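Local atomic coordinates of probable protein phosphatase 2C 50 (Oryza sativa subsp. japonica, PDB entry 5ZCG), a protein that probably removes phosphate groups from phosphoserine and phosphothreonine in other proteins, as a magnesium-dependent phosphatase of the PP2C family. Residues F57-G62 with N312-V317; C161-I166 with A247-W252; G5-R10 with A292-A297. The protein carries 5 engineered substitutions. All coordinates share one frame; numbering follows the deposited sequence.

Contact 1. Residues F57-G62 with N312-V317. With MG (magnesium ion), chain F; MG (magnesium ion), chain E.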
loop_
_atom_site.group_PDB
_atom_site.type_symbol
_atom_site.label_atom_id
_atom_site.label_comp_id
_atom_site.label_asym_id
_atom_site.label_seq_id
_atom_site.Cartn_x
_atom_site.Cartn_y
_atom_site.Cartn_z
ATOM N N PHE A 57 8.993 -14.968 6.844
ATOM C CA PHE A 57 7.761 -14.469 7.439
ATOM C C PHE A 57 7.462 -13.100 6.856
ATOM O O PHE A 57 8.373 -12.308 6.612
ATOM C CB PHE A 57 7.862 -14.393 8.969
ATOM C CG PHE A 57 8.222 -15.700 9.606
ATOM C CD1 PHE A 57 7.240 -16.624 9.920
ATOM C CD2 PHE A 57 9.545 -16.015 9.872
ATOM C CE1 PHE A 57 7.569 -17.835 10.500
ATOM C CE2 PHE A 57 9.880 -17.222 10.453
ATOM C CZ PHE A 57 8.894 -18.135 10.766
ATOM N N GLY A 58 6.192 -12.831 6.604
ATOM C CA GLY A 58 5.844 -11.568 5.992
ATOM C C GLY A 58 4.463 -11.080 6.362
ATOM O O GLY A 58 3.529 -11.875 6.494
ATOM N N VAL A 59 4.324 -9.768 6.517
ATOM C CA VAL A 59 3.029 -9.131 6.714
ATOM C C VAL A 59 2.854 -8.090 5.620
ATOM O O VAL A 59 3.744 -7.256 5.393
ATOM C CB VAL A 59 2.903 -8.506 8.116
ATOM C CG1 VAL A 59 1.651 -7.624 8.212
ATOM C CG2 VAL A 59 2.872 -9.608 9.174
ATOM N N PHE A 60 1.704 -8.146 4.942
ATOM C CA PHE A 60 1.410 -7.318 3.779
ATOM C C PHE A 60 0.085 -6.611 4.032
ATOM O O PHE A 60 -0.974 -7.242 4.014
ATOM C CB PHE A 60 1.353 -8.168 2.512
ATOM C CG PHE A 60 2.416 -9.231 2.459
ATOM C CD1 PHE A 60 3.705 -8.919 2.063
ATOM C CD2 PHE A 60 2.134 -10.533 2.843
ATOM C CE1 PHE A 60 4.691 -9.885 2.030
ATOM C CE2 PHE A 60 3.113 -11.504 2.814
ATOM C CZ PHE A 60 4.394 -11.181 2.404
ATOM N N ASP A 61 0.145 -5.310 4.255
ATOM C CA ASP A 61 -1.028 -4.509 4.591
ATOM C C ASP A 61 -1.527 -3.876 3.295
ATOM O O ASP A 61 -0.945 -2.912 2.796
ATOM C CB ASP A 61 -0.653 -3.482 5.656
ATOM C CG ASP A 61 -1.808 -2.595 6.077
ATOM O OD1 ASP A 61 -2.890 -2.626 5.449
ATOM O OD2 ASP A 61 -1.614 -1.854 7.061
ATOM N N GLY A 62 -2.609 -4.430 2.747
ATOM C CA GLY A 62 -3.161 -3.903 1.516
ATOM C C GLY A 62 -4.067 -2.703 1.749
ATOM O O GLY A 62 -4.687 -2.555 2.799
ATOM N N ASN A 312 -7.718 -3.433 10.078
ATOM C CA ASN A 312 -7.296 -4.823 10.075
ATOM C C ASN A 312 -6.065 -4.954 10.962
ATOM O O ASN A 312 -5.238 -4.042 11.051
ATOM C CB ASN A 312 -6.953 -5.296 8.658
ATOM C CG ASN A 312 -8.073 -5.060 7.655
ATOM O OD1 ASN A 312 -7.825 -4.972 6.450
ATOM N ND2 ASN A 312 -9.306 -4.975 8.140
ATOM N N ILE A 313 -5.949 -6.092 11.634
ATOM C CA ILE A 313 -4.829 -6.360 12.524
ATOM C C ILE A 313 -4.233 -7.702 12.134
ATOM O O ILE A 313 -4.949 -8.705 12.065
ATOM C CB ILE A 313 -5.251 -6.371 14.006
ATOM C CG1 ILE A 313 -5.966 -5.067 14.385
ATOM C CG2 ILE A 313 -4.032 -6.591 14.895
ATOM C CD1 ILE A 313 -6.836 -5.184 15.639
ATOM N N THR A 314 -2.928 -7.722 11.881
ATOM C CA THR A 314 -2.224 -8.959 11.577
ATOM C C THR A 314 -0.925 -8.966 12.359
ATOM O O THR A 314 -0.172 -7.991 12.325
ATOM C CB THR A 314 -1.961 -9.103 10.077
ATOM O OG1 THR A 314 -3.211 -9.319 9.414
ATOM C CG2 THR A 314 -1.046 -10.292 9.798
ATOM N N VAL A 315 -0.688 -10.052 13.090
ATOM C CA VAL A 315 0.461 -10.179 13.974
ATOM C C VAL A 315 1.072 -11.556 13.769
ATOM O O VAL A 315 0.381 -12.575 13.886
ATOM C CB VAL A 315 0.069 -9.986 15.457
ATOM C CG1 VAL A 315 1.301 -10.044 16.349
ATOM C CG2 VAL A 315 -0.702 -8.665 15.667
ATOM N N ILE A 316 2.365 -11.589 13.473
ATOM C CA ILE A 316 3.156 -12.809 13.499
ATOM C C ILE A 316 4.163 -12.673 14.627
ATOM O O ILE A 316 4.872 -11.661 14.717
ATOM C CB ILE A 316 3.880 -13.068 12.165
ATOM C CG1 ILE A 316 2.891 -13.215 11.009
ATOM C CG2 ILE A 316 4.737 -14.320 12.284
ATOM C CD1 ILE A 316 3.576 -13.420 9.658
ATOM N N VAL A 317 4.222 -13.684 15.485
ATOM C CA VAL A 317 5.220 -13.761 16.542
ATOM C C VAL A 317 6.087 -14.978 16.256
ATOM O O VAL A 317 5.570 -16.093 16.115
ATOM C CB VAL A 317 4.575 -13.845 17.932
ATOM C CG1 VAL A 317 5.650 -13.904 19.018
ATOM C CG2 VAL A 317 3.643 -12.656 18.141
HETATM MG MG MG F . -4.936 -1.950 4.831
HETATM MG MG MG E . -3.475 -1.124 8.168
HETATM O O HOH W 1 -3.608 -3.071 8.980
HETATM O O HOH W 2 -3.421 0.623 7.415
HETATM O O HOH W 3 -5.012 -1.269 6.812
HETATM O O HOH W 4 -4.451 0.239 4.919
HETATM O O HOH W 5 -7.179 -1.676 4.439
#
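V59 and I316 meet side by side, their branches sliding past each other in opposite directions, with V59 CG2 3.9 Å from I316 CD1. The isoleucine chain is extended (CD1 anti to CA, chi2 178°), which sends its tip across to the other strand, where CD1 also lies 3.5 Å from G58 O. Its other branch turns back toward F57, and I316 CG2 approaches F57 CD1 obliquely at 4.1 Å. At the other end of the apolar row T314 offers only its methyl: CG2 sits 4.0 Å from V59 CG2, with V59 CG1 almost as near, while OG1 turns aside to a hydrogen bond with D18.

This is packing between the two sheets of the PP2C beta sandwich. Strands 53-63 and 313-319 belong to different sheets and run nearly antiparallel, at 170°, joined here by side chains and not by backbone bonds. V59, F57 and I316 all point into the interface, whereas F60 faces helix 67-91 on the outer side.

Metal bonds take over at D61 and G62, near the C-terminal end of strand 53-63. D61 bridges both magnesium ions: OD1 binds the chain F ion at 2.2 Å and OD2 the chain E ion at 2.3 Å. G62 O holds the chain F ion at 2.1 Å, and water 3 is bound to both metals. D249 and D311 add ligands to the chain E ion. Water 1, also on that ion, reaches N312 O at 2.8 Å, linking the start of 312-317 to the metal centre.

Contact 2. Residues C161-I166 with A247-W252. With MG (magnesium ion), chain E.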
loop_
_atom_site.group_PDB
_atom_site.type_symbol
_atom_site.label_atom_id
_atom_site.label_comp_id
_atom_site.label_asym_id
_atom_site.label_seq_id
_atom_site.Cartn_x
_atom_site.Cartn_y
_atom_site.Cartn_z
ATOM N N CYS A 161 9.054 -2.269 3.352
ATOM C CA CYS A 161 8.566 -1.301 2.376
ATOM C C CYS A 161 7.157 -0.913 2.821
ATOM O O CYS A 161 6.211 -1.689 2.645
ATOM C CB CYS A 161 8.586 -1.891 0.972
ATOM S SG CYS A 161 7.848 -0.853 -0.289
ATOM N N GLY A 162 7.023 0.274 3.409
ATOM C CA GLY A 162 5.730 0.759 3.863
ATOM C C GLY A 162 5.691 1.084 5.343
ATOM O O GLY A 162 6.739 1.304 5.958
ATOM N N ASP A 163 4.496 1.123 5.937
ATOM C CA ASP A 163 4.358 1.479 7.345
ATOM C C ASP A 163 3.954 0.302 8.225
ATOM O O ASP A 163 3.531 0.510 9.367
ATOM C CB ASP A 163 3.374 2.641 7.523
ATOM C CG ASP A 163 1.986 2.332 7.004
ATOM O OD1 ASP A 163 1.666 1.151 6.755
ATOM O OD2 ASP A 163 1.206 3.292 6.826
ATOM N N SER A 164 4.047 -0.924 7.723
ATOM C CA SER A 164 4.088 -2.046 8.639
ATOM C C SER A 164 5.462 -2.071 9.310
ATOM O O SER A 164 6.398 -1.370 8.900
ATOM C CB SER A 164 3.800 -3.355 7.908
ATOM O OG SER A 164 2.501 -3.361 7.337
ATOM N N ARG A 165 5.586 -2.872 10.364
ATOM C CA ARG A 165 6.797 -2.812 11.168
ATOM C C ARG A 165 7.129 -4.182 11.742
ATOM O O ARG A 165 6.241 -4.989 12.035
ATOM C CB ARG A 165 6.645 -1.776 12.285
ATOM C CG ARG A 165 7.911 -1.466 13.058
ATOM C CD ARG A 165 7.579 -0.620 14.272
ATOM N NE ARG A 165 6.874 0.605 13.891
ATOM C CZ ARG A 165 6.117 1.320 14.716
ATOM N NH1 ARG A 165 5.961 0.937 15.976
ATOM N NH2 ARG A 165 5.517 2.422 14.281
ATOM N N ILE A 166 8.427 -4.442 11.884
ATOM C CA ILE A 166 8.924 -5.612 12.594
ATOM C C ILE A 166 9.802 -5.138 13.742
ATOM O O ILE A 166 10.611 -4.217 13.585
ATOM C CB ILE A 166 9.699 -6.575 11.672
ATOM C CG1 ILE A 166 10.339 -7.688 12.504
ATOM C CG2 ILE A 166 10.743 -5.822 10.882
ATOM C CD1 ILE A 166 10.938 -8.796 11.688
ATOM N N ALA A 247 3.995 -6.995 12.246
ATOM C CA ALA A 247 2.589 -6.637 12.328
ATOM C C ALA A 247 2.296 -5.451 11.430
ATOM O O ALA A 247 3.150 -4.587 11.211
ATOM C CB ALA A 247 2.164 -6.324 13.773
ATOM N N SER A 248 1.064 -5.416 10.928
ATOM C CA SER A 248 0.571 -4.248 10.219
ATOM C C SER A 248 0.307 -3.120 11.209
ATOM O O SER A 248 0.315 -3.312 12.427
ATOM C CB SER A 248 -0.706 -4.588 9.449
ATOM O OG SER A 248 -1.705 -5.092 10.318
ATOM N N ASP A 249 0.064 -1.922 10.673
ATOM C CA ASP A 249 -0.168 -0.773 11.541
ATOM C C ASP A 249 -1.424 -0.928 12.392
ATOM O O ASP A 249 -1.616 -0.143 13.324
ATOM C CB ASP A 249 -0.236 0.517 10.715
ATOM C CG ASP A 249 -1.328 0.489 9.655
ATOM O OD1 ASP A 249 -2.005 -0.548 9.499
ATOM O OD2 ASP A 249 -1.503 1.516 8.962
ATOM N N GLY A 250 -2.276 -1.914 12.099
ATOM C CA GLY A 250 -3.389 -2.211 12.988
ATOM C C GLY A 250 -2.949 -2.496 14.411
ATOM O O GLY A 250 -3.709 -2.269 15.360
ATOM N N LEU A 251 -1.733 -3.013 14.584
ATOM C CA LEU A 251 -1.149 -3.159 15.915
ATOM C C LEU A 251 -0.423 -1.884 16.345
ATOM O O LEU A 251 -0.753 -1.295 17.381
ATOM C CB LEU A 251 -0.187 -4.355 15.947
ATOM C CG LEU A 251 0.533 -4.579 17.280
ATOM C CD1 LEU A 251 -0.486 -4.770 18.405
ATOM C CD2 LEU A 251 1.485 -5.773 17.221
ATOM N N TRP A 252 0.535 -1.429 15.529
ATOM C CA TRP A 252 1.453 -0.367 15.931
ATOM C C TRP A 252 0.780 0.990 16.075
ATOM O O TRP A 252 1.346 1.877 16.722
ATOM C CB TRP A 252 2.606 -0.264 14.928
ATOM C CG TRP A 252 3.303 -1.572 14.659
ATOM C CD1 TRP A 252 3.390 -2.224 13.462
ATOM C CD2 TRP A 252 4.008 -2.382 15.609
ATOM N NE1 TRP A 252 4.107 -3.391 13.607
ATOM C CE2 TRP A 252 4.496 -3.511 14.917
ATOM C CE3 TRP A 252 4.275 -2.263 16.978
ATOM C CZ2 TRP A 252 5.232 -4.513 15.548
ATOM C CZ3 TRP A 252 5.007 -3.259 17.601
ATOM C CH2 TRP A 252 5.476 -4.370 16.885
HETATM MG MG MG E . -3.475 -1.124 8.168
HETATM O O HOH W 6 0.596 -1.403 7.989
HETATM O O HOH W 7 3.703 1.464 17.746
HETATM O O HOH W 2 -3.421 0.623 7.415
HETATM O O HOH W 3 -5.012 -1.269 6.812
HETATM O O HOH W 1 -3.608 -3.071 8.980
#
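R165 and A247 are joined by two backbone hydrogen bonds, R165 N to A247 O at 3.1 Å and A247 N to R165 O at 3.0 Å, the signature of an antiparallel hydrogen-bonded pair. Both carbonyls also take a share of the W252 indole: NE1 lies 3.1 Å from R165 O and 2.8 Å from A247 O, and both bonds are bent and weak, one N-H divided between two acceptors.

The arginine lies over the same indole. Its CB sits above the five-membered ring, 3.6 Å from the centroid in a CH-pi contact, and the bend at chi3 (-56°) brings the guanidinium back over W252 as an off-centre cation-pi stack, planes 28° apart. NH2 is satisfied by a salt bridge to D180, while NH1 bonds N257 and water 7, which in turn donates to W252 O. An alanine in place of W252 would probably leave the R165 guanidinium without the surface it lies on and freer to turn, and take the shared N-H from both carbonyls.

Strands 165-170 and 241-247 are neighbours in the five-stranded sheet of the sandwich; the second, the middle strand of the sheet, leads at its C-terminal end through S248, at the N-cap position, into helix 249-252.

Water 6 sits between the two segments. It accepts from D249 N at 2.8 Å, can donate to D163 OD1 and bonds S164 OG, which also pairs with T145. D249 OD1 binds the magnesium ion of chain E at 2.1 Å, and D249 OD2 accepts from metal-bound water 2. D163 OD1 comes to 3.9 Å from D249 OD2, two like charges close together, and D163 OD2 forms a salt bridge with K182.

Contact 3. Residues G5-R10 with A292-A297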
loop_
_atom_site.group_PDB
_atom_site.type_symbol
_atom_site.label_atom_id
_atom_site.label_comp_id
_atom_site.label_asym_id
_atom_site.label_seq_id
_atom_site.Cartn_x
_atom_site.Cartn_y
_atom_site.Cartn_z
ATOM N N GLY A 5 3.648 -18.140 15.427
ATOM C CA GLY A 5 2.203 -18.046 15.480
ATOM C C GLY A 5 1.740 -16.819 14.723
ATOM O O GLY A 5 2.458 -15.822 14.617
ATOM N N CYS A 6 0.519 -16.902 14.198
ATOM C CA CYS A 6 -0.040 -15.834 13.378
ATOM C C CYS A 6 -1.507 -15.634 13.727
ATOM O O CYS A 6 -2.298 -16.580 13.653
ATOM C CB CYS A 6 0.114 -16.145 11.887
ATOM S SG CYS A 6 -0.467 -14.814 10.814
ATOM N N ALA A 7 -1.862 -14.414 14.116
ATOM C CA ALA A 7 -3.241 -14.032 14.390
ATOM C C ALA A 7 -3.612 -12.840 13.518
ATOM O O ALA A 7 -2.880 -11.848 13.478
ATOM C CB ALA A 7 -3.435 -13.689 15.867
ATOM N N SER A 8 -4.748 -12.932 12.831
ATOM C CA SER A 8 -5.196 -11.857 11.957
ATOM C C SER A 8 -6.713 -11.723 12.007
ATOM O O SER A 8 -7.429 -12.723 12.108
ATOM C CB SER A 8 -4.748 -12.099 10.515
ATOM O OG SER A 8 -5.685 -12.924 9.850
ATOM N N THR A 9 -7.193 -10.482 11.945
ATOM C CA THR A 9 -8.623 -10.209 11.878
ATOM C C THR A 9 -8.870 -8.917 11.113
ATOM O O THR A 9 -8.091 -7.961 11.193
ATOM C CB THR A 9 -9.266 -10.105 13.272
ATOM O OG1 THR A 9 -10.657 -9.785 13.134
ATOM C CG2 THR A 9 -8.587 -9.022 14.113
ATOM N N ARG A 10 -9.979 -8.897 10.374
ATOM C CA ARG A 10 -10.440 -7.653 9.777
ATOM C C ARG A 10 -10.811 -6.628 10.840
ATOM O O ARG A 10 -10.837 -5.426 10.550
ATOM C CB ARG A 10 -11.625 -7.935 8.852
ATOM C CG ARG A 10 -12.946 -8.137 9.574
ATOM C CD ARG A 10 -14.019 -8.653 8.626
ATOM N NE ARG A 10 -15.227 -9.054 9.340
ATOM C CZ ARG A 10 -16.100 -8.201 9.870
ATOM N NH1 ARG A 10 -15.900 -6.893 9.766
ATOM N NH2 ARG A 10 -17.173 -8.654 10.503
ATOM N N ALA A 292 2.376 -21.676 21.896
ATOM C CA ALA A 292 2.791 -20.544 22.727
ATOM C C ALA A 292 2.895 -19.263 21.904
ATOM O O ALA A 292 2.381 -18.206 22.300
ATOM C CB ALA A 292 4.126 -20.856 23.405
ATOM N N ALA A 293 3.541 -19.347 20.740
ATOM C CA ALA A 293 3.642 -18.185 19.867
ATOM C C ALA A 293 2.283 -17.795 19.303
ATOM O O ALA A 293 2.014 -16.602 19.098
ATOM C CB ALA A 293 4.634 -18.468 18.735
ATOM N N GLN A 294 1.422 -18.782 19.036
ATOM C CA GLN A 294 0.067 -18.480 18.588
ATOM C C GLN A 294 -0.713 -17.739 19.663
ATOM O O GLN A 294 -1.463 -16.806 19.363
ATOM C CB GLN A 294 -0.665 -19.766 18.199
ATOM C CG GLN A 294 -2.051 -19.528 17.612
ATOM C CD GLN A 294 -2.004 -18.635 16.388
ATOM O OE1 GLN A 294 -1.249 -18.889 15.448
ATOM N NE2 GLN A 294 -2.806 -17.574 16.398
ATOM N N ALA A 295 -0.549 -18.140 20.924
ATOM C CA ALA A 295 -1.220 -17.436 22.012
ATOM C C ALA A 295 -0.682 -16.020 22.156
ATOM O O ALA A 295 -1.441 -15.086 22.437
ATOM C CB ALA A 295 -1.071 -18.215 23.323
ATOM N N ALA A 296 0.628 -15.839 21.954
ATOM C CA ALA A 296 1.196 -14.493 21.995
ATOM C C ALA A 296 0.614 -13.614 20.891
ATOM O O ALA A 296 0.234 -12.458 21.133
ATOM C CB ALA A 296 2.719 -14.564 21.880
ATOM N N ALA A 297 0.524 -14.149 19.673
ATOM C CA ALA A 297 -0.021 -13.374 18.561
ATOM C C ALA A 297 -1.503 -13.074 18.769
ATOM O O ALA A 297 -1.964 -11.963 18.481
ATOM C CB ALA A 297 0.207 -14.118 17.244
#
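Q294 lays its side-chain amide over the backbone of C6 and uses both ends of it. OE1 accepts from C6 N at 2.9 Å and NE2 donates to C6 O at 3.0 Å, so one residue of the strand is gripped twice by a single glutamine. The chain leaves the helix with CG anti to the backbone N and then bends at chi2, folding the amide back over the strand. Neither bond is aimed at a lone pair. NE2 stands 68° out of the plane of the C6 carbonyl, although C6 O itself lies close to the plane of the glutamine amide; C6 N is 38° out of the plane of the Q294 carbonyl. Two further hydrogen bonds hold the amide: OE1 with T289 OG1, just before the helix, and NE2 with D298 OD2, within it. The C6 side chain points to the opposite side of the strand, onto I316.

Beside the glutamine, small residues make the contact. G5 CA comes within 3.8 Å of Q294 CA, and a CB on G5 would run into Q294 N and A293 C, which explains how closely the helix can approach. A293 presents its methyl to the backbone, CB to G5 N at 3.5 Å. Further along, A7 points toward the helix and meets A297, with the two CB atoms 3.9 Å apart and A7 CB 3.5 Å from A297 O.

The segment axes come within 6.2 Å and cross at -27°. Such alignment of helix 291-306 along edge strand 3-9 belongs to the outer layer of the PP2C fold, where helices flank the central beta sandwich on both sides.

How the contacts relate
From the N terminus, strand 3-9 comes first and waits for helix 291-306; strand 53-63 follows and waits for strand 313-319. The chain then goes through 161-166, which 247-252 meets to close contact 2, the shortest of the three loops and one that lies wholly within the other two. Helix 291-306 next closes contact 3, and strand 313-319 closes contact 1 last, so contacts 1 and 3 cross. Contact 1 joins the two sheets, contact 2 pairs strands within one sheet, and contact 3 adds the helical layer outside it. Contacts 1 and 2 share the chain E magnesium ion; strands 313-319 and 3-9, neighbours in the sheet, link contacts 1 and 3.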